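Side-chain contact in kunitz-type serine protease inhibitor homolog calcicludine (Dendroaspis angusticeps, PDB 5YV7), which blocks L-type calcium channels as a mamba venom toxin built on the Kunitz protease-inhibitor fold: residues W1-W5 with Y6-P10. Numbering follows the deposited sequence.
Sequences WQPPW and YCKEP
Tyr6 sets the edge of its ring against the face of the Trp5 indole, a T-shaped stack with the planes at 89° and the Tyr6 ring centre 5.3 Å from that of the five-membered ring. Trp5 holds CG between its backbone N and carbonyl carbon (chi1 70°), which folds the indole back over the start of the next residue: Tyr6 CB sits over a face of the six-membered ring of Trp5, 3.9 Å from its centroid, a CH-pi contact. A face of the phenol ring receives Pro4, whose CG comes within 3.6 Å of Tyr6 CZ in a second CH-pi contact. The same CG also packs 3.7 Å from Cys7 SG, while Pro3 CB abuts Cys7 CB; this is the close-packed inner side, where Pro3 and Cys7 also meet Phe25 of strand 20-26. Two backbone bonds close the turn, Cys7 N to Pro4 O (3.1 Å) and Lys8 N to Trp5 O (2.9 Å), each linking residues three apart.

Toward solvent the packing thins out. Glu9 CG only grazes Trp5 CZ3 obliquely at 3.9 Å, and the carboxylate is linked to the turn through a water that donates to both Trp5 O and Glu9 OE2. The successive i to i+3 bonds form a short N-terminal turn which, tied to the C-terminal helix 50-58 by the Cys7-Cys57 disulfide, is typical of the BPTI-Kunitz fold.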
loop_
_atom_site.group_PDB
_atom_site.type_symbol
_atom_site.label_atom_id
_atom_site.label_comp_id
_atom_site.label_asym_id
_atom_site.label_seq_id
_atom_site.Cartn_x
_atom_site.Cartn_y
_atom_site.Cartn_z
ATOM N N TRP A 1 11.193 -15.851 -1.037
ATOM C CA TRP A 1 11.001 -14.404 -1.081
ATOM C C TRP A 1 10.326 -13.867 0.179
ATOM O O TRP A 1 9.348 -14.438 0.672
ATOM C CB TRP A 1 10.168 -13.989 -2.301
ATOM C CG TRP A 1 9.729 -12.545 -2.226
ATOM C CD1 TRP A 1 8.566 -12.067 -1.682
ATOM C CD2 TRP A 1 10.460 -11.392 -2.682
ATOM N NE1 TRP A 1 8.527 -10.700 -1.777
ATOM C CE2 TRP A 1 9.675 -10.256 -2.383
ATOM C CE3 TRP A 1 11.695 -11.210 -3.315
ATOM C CZ2 TRP A 1 10.087 -8.950 -2.695
ATOM C CZ3 TRP A 1 12.106 -9.917 -3.626
ATOM C CH2 TRP A 1 11.301 -8.803 -3.317
ATOM N N GLN A 2 10.858 -12.754 0.684
ATOM C CA GLN A 2 10.246 -11.961 1.736
ATOM C C GLN A 2 10.077 -10.523 1.260
ATOM O O GLN A 2 10.974 -9.981 0.607
ATOM C CB GLN A 2 11.092 -11.971 3.017
ATOM C CG GLN A 2 11.368 -13.348 3.576
ATOM C CD GLN A 2 12.337 -13.293 4.747
ATOM O OE1 GLN A 2 13.495 -12.893 4.593
ATOM N NE2 GLN A 2 11.863 -13.690 5.928
ATOM N N PRO A 3 8.947 -9.888 1.557
ATOM C CA PRO A 3 8.736 -8.490 1.135
ATOM C C PRO A 3 9.583 -7.531 1.955
ATOM O O PRO A 3 9.961 -7.844 3.093
ATOM C CB PRO A 3 7.242 -8.271 1.397
ATOM C CG PRO A 3 6.926 -9.199 2.503
ATOM C CD PRO A 3 7.774 -10.435 2.259
ATOM N N PRO A 4 9.906 -6.364 1.400
ATOM C CA PRO A 4 10.575 -5.316 2.184
ATOM C C PRO A 4 9.663 -4.773 3.278
ATOM O O PRO A 4 8.449 -4.991 3.280
ATOM C CB PRO A 4 10.899 -4.240 1.145
ATOM C CG PRO A 4 9.885 -4.443 0.054
ATOM C CD PRO A 4 9.639 -5.938 0.014
ATOM N N TRP A 5 10.282 -4.022 4.203
ATOM C CA TRP A 5 9.634 -3.679 5.468
ATOM C C TRP A 5 8.369 -2.854 5.251
ATOM O O TRP A 5 7.367 -3.036 5.958
ATOM C CB TRP A 5 10.609 -2.918 6.372
ATOM C CG TRP A 5 10.907 -1.524 5.868
ATOM C CD1 TRP A 5 11.870 -1.165 4.964
ATOM C CD2 TRP A 5 10.210 -0.315 6.209
ATOM N NE1 TRP A 5 11.820 0.186 4.728
ATOM C CE2 TRP A 5 10.811 0.734 5.479
ATOM C CE3 TRP A 5 9.135 -0.017 7.057
ATOM C CZ2 TRP A 5 10.377 2.070 5.579
ATOM C CZ3 TRP A 5 8.698 1.322 7.158
ATOM C CH2 TRP A 5 9.317 2.340 6.417
ATOM N N TYR A 6 8.395 -1.924 4.295
ATOM C CA TYR A 6 7.263 -1.026 4.154
ATOM C C TYR A 6 6.021 -1.750 3.658
ATOM O O TYR A 6 4.907 -1.272 3.902
ATOM C CB TYR A 6 7.611 0.135 3.230
ATOM C CG TYR A 6 8.259 -0.238 1.921
ATOM C CD1 TYR A 6 7.491 -0.492 0.793
ATOM C CD2 TYR A 6 9.646 -0.296 1.800
ATOM C CE1 TYR A 6 8.079 -0.815 -0.415
ATOM C CE2 TYR A 6 10.245 -0.610 0.597
ATOM C CZ TYR A 6 9.458 -0.870 -0.511
ATOM O OH TYR A 6 10.041 -1.190 -1.718
ATOM N N CYS A 7 6.187 -2.904 3.003
ATOM C CA CYS A 7 5.052 -3.716 2.585
ATOM C C CYS A 7 4.360 -4.401 3.756
ATOM O O CYS A 7 3.262 -4.941 3.579
ATOM C CB CYS A 7 5.511 -4.756 1.559
ATOM S SG CYS A 7 6.252 -4.005 0.095
ATOM N N LYS A 8 4.969 -4.396 4.938
ATOM C CA LYS A 8 4.386 -5.020 6.116
ATOM C C LYS A 8 3.710 -4.018 7.042
ATOM O O LYS A 8 3.149 -4.423 8.064
ATOM C CB LYS A 8 5.459 -5.781 6.900
ATOM C CG LYS A 8 5.768 -7.181 6.402
ATOM C CD LYS A 8 7.248 -7.524 6.613
ATOM C CE LYS A 8 7.476 -8.718 7.529
ATOM N NZ LYS A 8 8.948 -9.105 7.552
ATOM N N GLU A 9 3.766 -2.732 6.724
ATOM C CA GLU A 9 3.104 -1.741 7.551
ATOM C C GLU A 9 1.590 -1.845 7.377
ATOM O O GLU A 9 1.110 -2.263 6.321
ATOM C CB GLU A 9 3.583 -0.344 7.184
ATOM C CG GLU A 9 5.066 -0.122 7.455
ATOM C CD GLU A 9 5.338 0.136 8.918
ATOM O OE1 GLU A 9 4.896 1.197 9.423
ATOM O OE2 GLU A 9 5.977 -0.724 9.561
ATOM N N PRO A 10 0.817 -1.517 8.407
ATOM C CA PRO A 10 -0.645 -1.576 8.269
ATOM C C PRO A 10 -1.141 -0.510 7.300
ATOM O O PRO A 10 -0.513 0.537 7.113
ATOM C CB PRO A 10 -1.150 -1.309 9.692
ATOM C CG PRO A 10 -0.046 -0.456 10.309
ATOM C CD PRO A 10 1.237 -1.025 9.735
HETATM O O HOH W 1 6.886 -3.057 8.673
#